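Local coordinates for protein phosphoribosyl-aminoimidazole carboxylase (Aspergillus clavatus, PDB 3K5I) that probably catalyses the ATP-dependent conversion of 5-aminoimidazole ribonucleotide to N5-carboxyaminoimidazole ribonucleotide in purine biosynthesis, as an ATP-grasp enzyme, at residues R25-L30 / A310-I315; G68-S73 / V80-K85; V239-R244 / L325-P330; Y298-C303 / S359-S364; I377-P382 / T389-L394. All blocks are in the same frame, centred on the assembly; numbering follows the deposited sequence.

Overall arrangement
Interactions 1 and 2 both reach the parallel sheet of the N-terminal domain and meet where Leu83 packs on Leu30. Interactions 3, 4 and 5 all reach the large antiparallel sheet and touch one another and the second subunit. Interactions 1 and 5 are buried and join helices to strands mainly by branched aliphatic side chains, with a histidine in interaction 5. Interaction 2 is similar in chemistry but lies at a sheet edge, partly open to solvent. Interaction 3 is partly buried and relies on an isoleucine and two prolines beside a strand end. Interaction 4 differs from the rest: a carboxylate meets a histidine and a serine. Its strand 358-362 neighbours strand 373-380 of interaction 5.

Interaction 1 (R25-L30 / A310-I315); sequences RKVGVL and AHLRAI
Val27 meets Leu312 and Ile315 through methyl groups, and the whole direct contact is apolar. Its two branches divide the work. CG2 reaches Leu312 CD2 at 4.0 Å. CG1, anti to the backbone N (chi1 180°), reaches Ile315 CD1 at 4.1 Å. Leu312 and Ile315 are one helical turn apart, which places their ends beside the same valine. Both touch it with terminal methyls rather than with their CB atoms. The backbones therefore stay well apart, with 8.5 Å between Val27 CA and Leu312 CA.

Backbone hydrogen bonds hold the strand from its own sheet. Val27 pairs with Gln49 and Asn51, and Gly28 with Val89 and Thr91.

Polar side chains tie down the helix close by. His311 uses both ring nitrogens, ND1 with Val270 N and NE2 with Thr91 OG1. Leu312 also packs on Leu39 and Ala43 of helix 34-46.

Methyl contacts of this kind carry no direction of their own. The NE2 bond to Thr91 gives helix 307-315 a directional tie to the N-terminal domain, and the ND1 bond ties it to strand 269-278. Together these bonds probably help set its position, while the buried methyls supply apolar cohesion.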
# COMPACT_ATOMS: atom_id res chain seq x y z
N ARG A 25 -20.31 -5.50 -4.96
CA ARG A 25 -20.30 -4.97 -6.32
C ARG A 25 -18.97 -5.14 -7.02
O ARG A 25 -17.89 -5.18 -6.41
CB ARG A 25 -20.82 -3.55 -6.36
CG ARG A 25 -21.99 -3.46 -5.40
CD ARG A 25 -22.85 -2.27 -5.63
NE ARG A 25 -22.59 -1.25 -4.62
CZ ARG A 25 -22.74 0.04 -4.87
NH1 ARG A 25 -23.16 0.48 -6.05
NH2 ARG A 25 -22.49 0.91 -3.91
N LYS A 26 -19.09 -5.25 -8.34
CA LYS A 26 -17.98 -5.43 -9.24
C LYS A 26 -17.78 -4.08 -9.91
O LYS A 26 -18.73 -3.39 -10.25
CB LYS A 26 -18.32 -6.56 -10.23
CG LYS A 26 -17.86 -7.97 -9.77
CD LYS A 26 -18.34 -9.19 -10.61
CE LYS A 26 -19.86 -9.40 -10.57
NZ LYS A 26 -20.68 -9.41 -11.83
N VAL A 27 -16.53 -3.69 -10.05
CA VAL A 27 -16.18 -2.42 -10.68
C VAL A 27 -15.43 -2.68 -11.99
O VAL A 27 -14.47 -3.49 -11.96
CB VAL A 27 -15.21 -1.61 -9.80
CG1 VAL A 27 -14.92 -0.33 -10.55
CG2 VAL A 27 -15.86 -1.27 -8.42
N GLY A 28 -15.87 -2.06 -13.09
CA GLY A 28 -15.26 -2.25 -14.42
C GLY A 28 -14.38 -1.04 -14.57
O GLY A 28 -14.88 0.10 -14.41
N VAL A 29 -13.10 -1.29 -14.83
CA VAL A 29 -12.21 -0.13 -15.02
C VAL A 29 -11.72 -0.11 -16.46
O VAL A 29 -11.08 -1.06 -16.93
CB VAL A 29 -11.00 0.01 -14.02
CG1 VAL A 29 -9.97 -1.08 -14.25
CG2 VAL A 29 -10.18 1.33 -14.28
N LEU A 30 -12.01 0.97 -17.17
CA LEU A 30 -11.56 1.04 -18.54
C LEU A 30 -10.07 1.51 -18.59
O LEU A 30 -9.81 2.68 -18.36
CB LEU A 30 -12.36 2.17 -19.16
CG LEU A 30 -13.59 1.84 -20.00
CD1 LEU A 30 -14.07 0.35 -20.32
CD2 LEU A 30 -14.51 2.91 -19.45
N ALA A 310 -10.35 6.92 -2.29
CA ALA A 310 -11.42 7.88 -2.44
C ALA A 310 -12.32 7.66 -3.66
O ALA A 310 -13.57 7.63 -3.56
CB ALA A 310 -10.85 9.28 -2.38
N HIS A 311 -11.67 7.47 -4.80
CA HIS A 311 -12.41 7.25 -6.04
C HIS A 311 -13.35 6.03 -5.99
O HIS A 311 -14.48 6.10 -6.42
CB HIS A 311 -11.46 7.07 -7.17
CG HIS A 311 -12.16 7.00 -8.47
ND1 HIS A 311 -12.56 8.14 -9.14
CD2 HIS A 311 -12.61 5.94 -9.20
CE1 HIS A 311 -13.22 7.78 -10.23
NE2 HIS A 311 -13.25 6.46 -10.31
N LEU A 312 -12.91 4.92 -5.42
CA LEU A 312 -13.79 3.76 -5.35
C LEU A 312 -14.98 4.10 -4.50
O LEU A 312 -16.10 3.82 -4.87
CB LEU A 312 -13.05 2.67 -4.60
CG LEU A 312 -12.24 1.68 -5.41
CD1 LEU A 312 -11.69 0.75 -4.34
CD2 LEU A 312 -13.16 0.95 -6.47
N ARG A 313 -14.73 4.69 -3.33
CA ARG A 313 -15.82 5.05 -2.44
C ARG A 313 -16.83 5.91 -3.14
O ARG A 313 -18.06 5.70 -3.05
CB ARG A 313 -15.28 5.78 -1.19
CG ARG A 313 -14.58 4.79 -0.27
CD ARG A 313 -13.64 5.43 0.81
NE ARG A 313 -13.05 4.45 1.74
CZ ARG A 313 -13.28 4.36 3.05
NH1 ARG A 313 -14.15 5.13 3.66
NH2 ARG A 313 -12.68 3.47 3.81
N ALA A 314 -16.29 6.90 -3.85
CA ALA A 314 -17.19 7.85 -4.52
C ALA A 314 -18.13 7.20 -5.52
O ALA A 314 -19.34 7.47 -5.56
CB ALA A 314 -16.42 8.96 -5.19
N ILE A 315 -17.55 6.36 -6.36
CA ILE A 315 -18.37 5.74 -7.37
C ILE A 315 -19.23 4.60 -6.82
O ILE A 315 -20.03 4.05 -7.57
CB ILE A 315 -17.49 5.13 -8.51
CG1 ILE A 315 -16.62 4.03 -7.96
CG2 ILE A 315 -16.63 6.15 -9.25
CD1 ILE A 315 -15.98 3.42 -9.16

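Interaction 2 (G68-S73 / V80-K85); sequences GHVTGS and VRQLAK
Val70 points its side chain at helix 77-84 and meets Gln82 and Leu83. Its CB stays back from the helix, and the two methyls make the contact. CG1 lies anti to the backbone N (chi1 -172°) and touches Gln82 CG at 4.0 Å. Only the aliphatic part of the glutamine is used here, and its chain bends at chi2. CG2 goes deeper. It sits 3.9 Å from Leu83 CA and 4.2 Å from Leu83 CD1, against both the helix backbone and the leucine branch. Val70 CA and Leu83 CA are 6.2 Å apart, a close approach of strand to helix.

Nearer the connection, Val80 CG2 lies 4.3 Å from Ser73 O. The hydroxyl of Ser73 bonds Lys75 N, and its backbone N bonds Glu76 OE1, so the turn into the helix is held by polar groups. Val70, Val80 and Leu83 also share Leu53 of strand 49-54 as an apolar neighbour.

Strand 70-71 is an outermost strand of the parallel sheet within the chain. Helix 77-84 leads from it to strand 89-92, parallel in the same sheet. This is a beta-alpha-beta crossover, characteristic of the Rossmann-like preATP-grasp domain.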
# COMPACT_ATOMS: atom_id res chain seq x y z
N GLY A 68 -12.61 -12.23 -14.35
CA GLY A 68 -13.44 -11.22 -15.00
C GLY A 68 -12.88 -10.16 -15.95
O GLY A 68 -13.60 -9.33 -16.52
N HIS A 69 -11.56 -10.15 -16.09
CA HIS A 69 -11.03 -9.12 -16.93
C HIS A 69 -11.48 -9.36 -18.38
O HIS A 69 -11.89 -10.45 -18.79
CB HIS A 69 -9.47 -9.14 -16.77
CG HIS A 69 -8.98 -8.89 -15.37
ND1 HIS A 69 -9.38 -7.79 -14.63
CD2 HIS A 69 -8.11 -9.58 -14.58
CE1 HIS A 69 -8.80 -7.83 -13.45
NE2 HIS A 69 -8.01 -8.90 -13.39
N VAL A 70 -11.28 -8.30 -19.14
CA VAL A 70 -11.56 -8.36 -20.54
C VAL A 70 -10.32 -7.97 -21.27
O VAL A 70 -9.76 -6.91 -21.03
CB VAL A 70 -12.70 -7.44 -20.90
CG1 VAL A 70 -13.07 -7.71 -22.37
CG2 VAL A 70 -13.85 -7.77 -19.90
N THR A 71 -9.92 -8.82 -22.19
CA THR A 71 -8.77 -8.59 -23.06
C THR A 71 -9.19 -7.74 -24.29
O THR A 71 -10.19 -7.99 -24.95
CB THR A 71 -8.39 -9.92 -23.59
OG1 THR A 71 -8.02 -10.70 -22.45
CG2 THR A 71 -7.33 -9.66 -24.61
N GLY A 72 -8.44 -6.69 -24.63
CA GLY A 72 -8.82 -5.81 -25.75
C GLY A 72 -8.52 -4.39 -25.25
O GLY A 72 -7.90 -4.23 -24.19
N SER A 73 -8.94 -3.36 -25.99
CA SER A 73 -8.68 -1.95 -25.63
C SER A 73 -9.92 -1.22 -25.18
O SER A 73 -11.05 -1.58 -25.57
CB SER A 73 -8.08 -1.08 -26.80
OG SER A 73 -8.26 0.34 -26.60
N VAL A 80 -15.38 -2.62 -24.75
CA VAL A 80 -15.98 -1.61 -23.83
C VAL A 80 -17.35 -2.18 -23.32
O VAL A 80 -17.64 -2.18 -22.11
CB VAL A 80 -15.99 -0.08 -24.37
CG1 VAL A 80 -16.79 0.88 -23.49
CG2 VAL A 80 -14.62 0.66 -24.72
N ARG A 81 -18.17 -2.72 -24.24
CA ARG A 81 -19.52 -3.29 -23.98
C ARG A 81 -19.56 -4.63 -23.22
O ARG A 81 -20.41 -4.95 -22.40
CB ARG A 81 -20.15 -3.48 -25.37
CG ARG A 81 -21.67 -3.39 -25.44
CD ARG A 81 -22.32 -3.77 -26.82
NE ARG A 81 -23.74 -3.42 -26.76
CZ ARG A 81 -24.25 -2.24 -27.11
NH1 ARG A 81 -25.56 -2.02 -27.00
NH2 ARG A 81 -23.49 -1.27 -27.60
N GLN A 82 -18.60 -5.47 -23.53
CA GLN A 82 -18.46 -6.70 -22.81
C GLN A 82 -18.12 -6.25 -21.37
O GLN A 82 -18.85 -6.58 -20.44
CB GLN A 82 -17.27 -7.47 -23.40
CG GLN A 82 -16.99 -8.70 -22.56
CD GLN A 82 -18.20 -9.60 -22.54
OE1 GLN A 82 -18.99 -9.58 -23.49
NE2 GLN A 82 -18.35 -10.43 -21.48
N LEU A 83 -17.04 -5.50 -21.13
CA LEU A 83 -16.75 -5.10 -19.74
C LEU A 83 -17.95 -4.65 -18.94
O LEU A 83 -18.21 -5.02 -17.78
CB LEU A 83 -15.83 -3.89 -19.65
CG LEU A 83 -15.42 -3.44 -18.22
CD1 LEU A 83 -14.27 -4.30 -17.66
CD2 LEU A 83 -14.93 -1.97 -18.35
N ALA A 84 -18.71 -3.80 -19.59
CA ALA A 84 -19.92 -3.28 -18.95
C ALA A 84 -21.04 -4.29 -18.64
O ALA A 84 -21.85 -4.11 -17.73
CB ALA A 84 -20.43 -2.26 -19.87
N LYS A 85 -21.11 -5.34 -19.45
CA LYS A 85 -22.16 -6.33 -19.24
C LYS A 85 -21.75 -7.26 -18.09
O LYS A 85 -22.34 -8.32 -17.83
CB LYS A 85 -22.27 -7.22 -20.50
CG LYS A 85 -22.66 -6.59 -21.83
CD LYS A 85 -24.14 -6.68 -22.20
CE LYS A 85 -24.60 -5.45 -23.01
NZ LYS A 85 -25.82 -5.64 -23.86

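Interaction 3 (V239-R244 / L325-P330); sequences VYAPAR and LEIRQP
Ile327 presses its CD1 methyl against the peptide link between Ala241 and Pro242. CD1 lies 3.9 Å from Pro242 N and 4.1 Å from Ala241 C. It also reaches both side chains, at 4.3 Å from Ala241 CB and 4.2 Å from Pro242 CB. The isoleucine carries CG1 anti to its carbonyl carbon (chi1 -74°), with CD1 extended from there, and one methyl makes all these contacts. The peptide before Pro242 is cis.

Pro330 adds a second point. Its CA lies 3.6 Å from Ala241 O, in a CA-H...O contact with an angle of 139° at the hydrogen.

Further out, backbone pairing holds Ala241 and the start of strand 331-337 beside Pro330. Ala241 pairs with Ser331, and Val239 with Met333, as strand 235-241 runs antiparallel to strand 331-337. The loop that carries Ile327 has a backbone bond of its own, from Arg328 to Gly302. Ala241 and Ile327 also share the ring of Tyr298. After the strand, the guanidinium of Arg244 lies over one face of the Tyr240 ring, CZ being 3.3 Å above the ring plane. Arg244 forms salt bridges with Glu228 and Glu388. At the other end, Arg328 NE bonds Gln329 OE1 of the second subunit, and the reverse bond is made as well.

The direct contact is apolar apart from one weak CH...O approach. Its two segments are probably kept in place largely by polar bonds to other parts of the dimer.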
# COMPACT_ATOMS: atom_id res chain seq x y z
N VAL A 239 6.24 16.46 -7.40
CA VAL A 239 5.05 16.97 -6.71
C VAL A 239 5.46 17.28 -5.25
O VAL A 239 6.06 16.41 -4.64
CB VAL A 239 3.79 16.07 -6.83
CG1 VAL A 239 2.63 16.66 -5.98
CG2 VAL A 239 3.34 15.93 -8.31
N TYR A 240 5.16 18.47 -4.71
CA TYR A 240 5.45 18.86 -3.29
C TYR A 240 4.09 19.06 -2.66
O TYR A 240 3.25 19.87 -3.04
CB TYR A 240 6.22 20.17 -3.16
CG TYR A 240 7.55 20.12 -3.85
CD1 TYR A 240 7.64 20.19 -5.24
CD2 TYR A 240 8.71 19.91 -3.12
CE1 TYR A 240 8.84 20.10 -5.89
CE2 TYR A 240 9.94 19.82 -3.79
CZ TYR A 240 10.01 19.95 -5.14
OH TYR A 240 11.27 19.84 -5.69
N ALA A 241 3.84 18.28 -1.63
CA ALA A 241 2.52 18.38 -1.05
C ALA A 241 2.61 18.61 0.45
O ALA A 241 3.25 17.86 1.15
CB ALA A 241 1.79 17.04 -1.45
N PRO A 242 2.01 19.69 0.95
CA PRO A 242 1.24 20.64 0.15
C PRO A 242 2.22 21.57 -0.56
O PRO A 242 3.41 21.46 -0.26
CB PRO A 242 0.47 21.40 1.23
CG PRO A 242 1.48 21.42 2.38
CD PRO A 242 2.36 20.23 2.27
N ALA A 243 1.72 22.45 -1.44
CA ALA A 243 2.48 23.41 -2.26
C ALA A 243 3.28 24.37 -1.35
O ALA A 243 2.75 24.90 -0.36
CB ALA A 243 1.53 24.29 -2.98
N ARG A 244 4.54 24.60 -1.70
CA ARG A 244 5.45 25.46 -0.95
C ARG A 244 5.36 26.96 -1.34
O ARG A 244 5.23 27.31 -2.53
CB ARG A 244 6.90 24.97 -1.27
CG ARG A 244 7.27 23.52 -0.85
CD ARG A 244 8.65 22.99 -1.32
NE ARG A 244 8.86 23.20 -2.76
CZ ARG A 244 10.02 23.14 -3.43
NH1 ARG A 244 10.08 23.37 -4.75
NH2 ARG A 244 11.14 22.83 -2.83
N LEU A 325 -8.62 12.97 4.14
CA LEU A 325 -8.03 13.56 2.94
C LEU A 325 -7.11 14.70 3.36
O LEU A 325 -6.63 15.47 2.56
CB LEU A 325 -9.13 14.15 2.07
CG LEU A 325 -10.28 13.12 2.13
CD1 LEU A 325 -11.55 13.60 1.45
CD2 LEU A 325 -9.83 11.95 1.35
N GLU A 326 -6.87 14.77 4.66
CA GLU A 326 -5.99 15.82 5.19
C GLU A 326 -4.62 15.17 5.05
O GLU A 326 -4.51 13.96 5.25
CB GLU A 326 -6.26 15.99 6.70
CG GLU A 326 -7.15 17.16 7.07
CD GLU A 326 -7.80 17.09 8.46
OE1 GLU A 326 -7.17 16.58 9.42
OE2 GLU A 326 -8.95 17.58 8.57
N ILE A 327 -3.62 16.00 4.80
CA ILE A 327 -2.24 15.52 4.67
C ILE A 327 -1.62 15.23 6.02
O ILE A 327 -1.55 16.09 6.90
CB ILE A 327 -1.45 16.57 3.92
CG1 ILE A 327 -1.90 16.48 2.48
CG2 ILE A 327 0.06 16.56 4.19
CD1 ILE A 327 -1.22 17.55 1.54
N ARG A 328 -1.17 14.01 6.21
CA ARG A 328 -0.54 13.59 7.49
C ARG A 328 0.82 14.25 7.75
O ARG A 328 1.06 14.61 8.88
CB ARG A 328 -0.26 12.06 7.42
CG ARG A 328 -1.48 11.27 6.88
CD ARG A 328 -1.44 9.72 6.95
NE ARG A 328 -0.56 9.37 8.04
CZ ARG A 328 0.06 8.21 8.22
NH1 ARG A 328 -0.12 7.26 7.32
NH2 ARG A 328 0.84 8.06 9.30
N GLN A 329 1.71 14.38 6.77
CA GLN A 329 3.02 15.01 6.98
C GLN A 329 3.42 15.46 5.59
O GLN A 329 2.85 14.98 4.62
CB GLN A 329 4.05 13.95 7.28
CG GLN A 329 4.06 13.49 8.70
CD GLN A 329 5.16 12.47 8.78
OE1 GLN A 329 5.30 11.56 7.96
NE2 GLN A 329 6.01 12.67 9.74
N PRO A 330 4.42 16.34 5.50
CA PRO A 330 4.88 16.80 4.18
C PRO A 330 5.50 15.70 3.31
O PRO A 330 6.12 14.74 3.82
CB PRO A 330 5.88 17.94 4.48
CG PRO A 330 5.46 18.42 5.88
CD PRO A 330 4.58 17.35 6.57

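Interaction 4 (Y298-C303 / S359-S364); sequences YTIEGC and SIHLYS
Glu301 accepts from His361 through a single oxygen, OE2. His361 NE2 donates to it at 2.6 Å, with an N-H...O angle of 157°. OE2 uses its syn lone pair and lies at the ring edge, almost in the imidazole plane. The carboxylate plane stands 83° from the ring plane. A bend in the Glu301 chain (chi2 82°) turns the acid to this place.

Ser359 OG also lies in donor position to Glu301 OE2. The 2.4 Å separation is very short and Ser359 has two conformers, so its exact geometry is doubtful.

Ile300 adds an apolar touch. Its CD1 lies 3.7 Å from His361 CE1, oblique to the ring. His376 stacks with the same ring.

Other donors and acceptors are met nearby. Glu301 O accepts from Arg328 of the second subunit. Thr299 OG1 bonds Gly296 O and Gln307 N. Ser359 and His361 pair by backbone with Thr378 and His376 of strand 373-380.

The His-carboxylate bond links helix 299-302 to strand 358-362, the outermost strand of the antiparallel sheet within the chain. The geometry is consistent with a proton on NE2, and the bond, with the stacked His376, would restrain the ring's rotation. The negative charge of Glu301 would probably polarise the imidazole.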
# COMPACT_ATOMS: atom_id res chain seq x y z
N TYR A 298 0.87 11.21 -4.16
CA TYR A 298 1.36 11.40 -2.80
C TYR A 298 0.27 11.04 -1.78
O TYR A 298 0.55 10.78 -0.58
CB TYR A 298 1.83 12.84 -2.54
CG TYR A 298 0.63 13.72 -2.29
CD1 TYR A 298 0.01 14.31 -3.39
CD2 TYR A 298 0.08 13.90 -1.02
CE1 TYR A 298 -1.13 15.09 -3.19
CE2 TYR A 298 -1.09 14.71 -0.79
CZ TYR A 298 -1.68 15.32 -1.91
OH TYR A 298 -2.82 16.15 -1.93
N THR A 299 -0.98 10.94 -2.22
CA THR A 299 -2.03 10.65 -1.23
C THR A 299 -1.93 9.30 -0.51
O THR A 299 -2.45 9.09 0.63
CB THR A 299 -3.39 10.90 -1.86
OG1 THR A 299 -3.51 10.11 -3.07
CG2 THR A 299 -3.46 12.42 -2.19
N ILE A 300 -1.26 8.38 -1.20
CA ILE A 300 -1.06 7.03 -0.65
C ILE A 300 -0.34 7.05 0.65
O ILE A 300 -0.81 6.54 1.65
CB ILE A 300 -0.23 6.17 -1.58
CG1 ILE A 300 -1.09 5.86 -2.81
CG2 ILE A 300 -0.07 4.83 -0.89
CD1 ILE A 300 -0.49 4.93 -3.94
N GLU A 301 0.81 7.68 0.68
CA GLU A 301 1.47 7.69 1.98
C GLU A 301 1.15 8.98 2.70
O GLU A 301 1.38 9.13 3.92
CB GLU A 301 2.98 7.70 1.78
CG GLU A 301 3.48 6.41 1.11
CD GLU A 301 3.32 6.41 -0.41
OE1 GLU A 301 2.95 7.44 -1.01
OE2 GLU A 301 3.57 5.31 -0.98
N GLY A 302 0.62 9.92 1.92
CA GLY A 302 0.34 11.22 2.49
C GLY A 302 -0.90 11.50 3.28
O GLY A 302 -0.94 12.50 4.00
N CYS A 303 -1.92 10.66 3.11
CA CYS A 303 -3.19 10.83 3.80
C CYS A 303 -3.78 9.50 4.17
O CYS A 303 -3.34 8.50 3.62
CB CYS A 303 -4.22 11.41 2.85
SG CYS A 303 -3.75 12.77 1.73
N SER A 359 9.02 5.88 -0.42
CA SER A 359 8.19 4.74 -0.74
C SER A 359 8.31 4.55 -2.24
O SER A 359 8.06 5.49 -2.99
CB SER A 359 6.75 5.04 -0.30
OG SER A 359 5.76 4.25 -0.95
N ILE A 360 8.72 3.35 -2.63
CA ILE A 360 8.91 3.06 -4.04
C ILE A 360 7.73 2.36 -4.72
O ILE A 360 7.25 1.40 -4.19
CB ILE A 360 10.15 2.17 -4.25
CG1 ILE A 360 11.42 2.84 -3.66
CG2 ILE A 360 10.20 1.73 -5.70
CD1 ILE A 360 12.60 2.08 -3.04
N HIS A 361 7.31 2.85 -5.89
CA HIS A 361 6.22 2.26 -6.62
C HIS A 361 6.67 2.10 -8.03
O HIS A 361 6.76 3.11 -8.74
CB HIS A 361 5.04 3.27 -6.68
CG HIS A 361 4.45 3.58 -5.34
ND1 HIS A 361 3.19 3.14 -4.99
CD2 HIS A 361 4.94 4.27 -4.28
CE1 HIS A 361 2.94 3.53 -3.74
NE2 HIS A 361 3.99 4.21 -3.30
N LEU A 362 6.87 0.86 -8.44
CA LEU A 362 7.22 0.57 -9.85
C LEU A 362 5.89 0.06 -10.42
O LEU A 362 5.15 -0.71 -9.79
CB LEU A 362 8.23 -0.60 -9.96
CG LEU A 362 9.58 -0.13 -9.40
CD1 LEU A 362 10.58 -1.26 -9.12
CD2 LEU A 362 10.13 0.88 -10.42
N TYR A 363 5.63 0.48 -11.66
CA TYR A 363 4.43 0.14 -12.41
C TYR A 363 4.31 -1.22 -13.13
O TYR A 363 3.20 -1.51 -13.62
CB TYR A 363 4.16 1.21 -13.47
CG TYR A 363 3.93 2.56 -12.77
CD1 TYR A 363 4.01 3.76 -13.46
CD2 TYR A 363 3.64 2.62 -11.40
CE1 TYR A 363 3.88 4.97 -12.77
CE2 TYR A 363 3.47 3.87 -10.70
CZ TYR A 363 3.58 5.04 -11.40
OH TYR A 363 3.40 6.31 -10.80
N SER A 364 5.35 -2.07 -13.13
CA SER A 364 5.28 -3.37 -13.82
C SER A 364 4.93 -3.04 -15.31
O SER A 364 4.20 -3.81 -15.94
CB SER A 364 4.27 -4.37 -13.20
OG SER A 364 4.71 -5.74 -13.30

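Interaction 5 (I377-P382 / T389-L394); sequences ITVTAP and THIQPL
His390 is the first residue of segment 389-394 to touch the strand, and it meets Val379 and the strand end. Its CB lies 3.8 Å from Val379 CG1, and that methyl sits at the edge of the imidazole. CD2 points to Thr380 O at 4.1 Å, also at the ring edge. Ala381 CB is a more distant neighbour of the same carbon. His390 also packs on Gln323 of the second subunit.

Ile391 follows. Its CG1 is anti to the backbone N (chi1 -154°), which sends CD1 inward to Val379 CG2 at 4.0 Å. The two methyls of Val379 thus serve consecutive helix residues. Ile391 also packs on Ile332 of strand 331-337.

Pro393 has no N-H to give to the preceding turn, and the helix is kinked here. Leu394 N makes only a weak bond to Ile391 O.

Leu394 closes the contact. Its CD2 lies 3.9 Å from Ile377 CG1 and 4.1 Å from Ile377 CG2, beside the fork of the isoleucine. Cys351 and Ala352 of helix 344-352 border the same leucine.

The axes of the helix and strand segments pass 8.9 Å apart at 152°, so the chain turns back on itself. Ile377 and Val379 face the helix, while Thr378 and Thr380 point away. This is the alternation of a strand covered on one face, here an antiparallel sheet with the C-terminal helix packed on one face, an alpha+beta layering.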
# COMPACT_ATOMS: atom_id res chain seq x y z
N ILE A 377 8.37 7.59 -6.73
CA ILE A 377 8.93 7.43 -5.40
C ILE A 377 8.26 8.54 -4.63
O ILE A 377 8.14 9.69 -5.11
CB ILE A 377 10.37 7.88 -5.25
CG1 ILE A 377 11.21 7.23 -6.33
CG2 ILE A 377 10.90 7.49 -3.82
CD1 ILE A 377 10.93 5.76 -6.38
N THR A 378 7.81 8.18 -3.43
CA THR A 378 7.20 9.24 -2.65
C THR A 378 7.99 9.35 -1.36
O THR A 378 8.10 8.36 -0.64
CB THR A 378 5.68 9.00 -2.31
OG1 THR A 378 4.86 9.18 -3.44
CG2 THR A 378 5.16 10.09 -1.37
N VAL A 379 8.46 10.55 -1.05
CA VAL A 379 9.18 10.72 0.24
C VAL A 379 8.44 11.62 1.26
O VAL A 379 8.00 12.75 0.96
CB VAL A 379 10.61 11.25 -0.03
CG1 VAL A 379 11.38 11.53 1.24
CG2 VAL A 379 11.33 10.24 -0.85
N THR A 380 8.27 11.13 2.49
CA THR A 380 7.55 11.94 3.49
C THR A 380 8.55 12.49 4.53
O THR A 380 9.73 12.14 4.56
CB THR A 380 6.61 11.01 4.24
OG1 THR A 380 7.37 9.91 4.74
CG2 THR A 380 5.63 10.40 3.29
N ALA A 381 8.08 13.35 5.43
CA ALA A 381 8.92 13.87 6.49
C ALA A 381 8.08 14.83 7.31
O ALA A 381 7.10 15.40 6.81
CB ALA A 381 10.22 14.44 6.03
N PRO A 382 8.43 14.98 8.59
CA PRO A 382 7.60 15.85 9.43
C PRO A 382 7.63 17.27 8.89
O PRO A 382 6.75 18.01 9.23
CB PRO A 382 8.20 15.73 10.84
CG PRO A 382 9.35 14.67 10.74
CD PRO A 382 9.24 14.02 9.37
N THR A 389 15.49 17.46 1.79
CA THR A 389 16.85 16.94 1.94
C THR A 389 16.98 15.43 1.71
O THR A 389 17.99 14.90 1.19
CB THR A 389 17.22 17.20 3.39
OG1 THR A 389 17.20 18.61 3.65
CG2 THR A 389 18.57 16.63 3.67
N HIS A 390 15.98 14.67 2.14
CA HIS A 390 16.09 13.23 1.94
C HIS A 390 16.06 12.90 0.48
O HIS A 390 16.72 11.96 0.03
CB HIS A 390 14.87 12.56 2.44
CG HIS A 390 14.81 12.42 3.93
ND1 HIS A 390 15.91 12.64 4.74
CD2 HIS A 390 13.79 12.06 4.74
CE1 HIS A 390 15.54 12.45 6.00
NE2 HIS A 390 14.27 12.08 6.02
N ILE A 391 15.27 13.65 -0.27
CA ILE A 391 15.20 13.34 -1.70
C ILE A 391 16.26 13.93 -2.64
O ILE A 391 16.49 13.40 -3.74
CB ILE A 391 13.80 13.67 -2.26
CG1 ILE A 391 13.47 12.82 -3.47
CG2 ILE A 391 13.70 15.14 -2.59
CD1 ILE A 391 11.88 12.76 -3.85
N GLN A 392 16.91 15.01 -2.26
CA GLN A 392 17.89 15.56 -3.22
C GLN A 392 18.81 14.67 -4.06
O GLN A 392 18.88 14.74 -5.30
CB GLN A 392 18.75 16.66 -2.60
CG GLN A 392 19.51 17.47 -3.65
CD GLN A 392 18.56 18.08 -4.65
OE1 GLN A 392 18.02 19.15 -4.41
NE2 GLN A 392 18.33 17.38 -5.75
N PRO A 393 19.54 13.82 -3.36
CA PRO A 393 20.46 12.93 -4.03
C PRO A 393 19.85 12.03 -5.12
O PRO A 393 20.49 11.71 -6.12
CB PRO A 393 21.04 12.12 -2.88
CG PRO A 393 20.62 12.75 -1.68
CD PRO A 393 19.36 13.49 -1.95
N LEU A 394 18.62 11.62 -4.90
CA LEU A 394 17.88 10.77 -5.84
C LEU A 394 17.46 11.63 -7.04
O LEU A 394 17.45 11.16 -8.18
CB LEU A 394 16.59 10.37 -5.12
CG LEU A 394 15.63 9.55 -5.99
CD1 LEU A 394 16.29 8.36 -6.62
CD2 LEU A 394 14.36 9.15 -5.18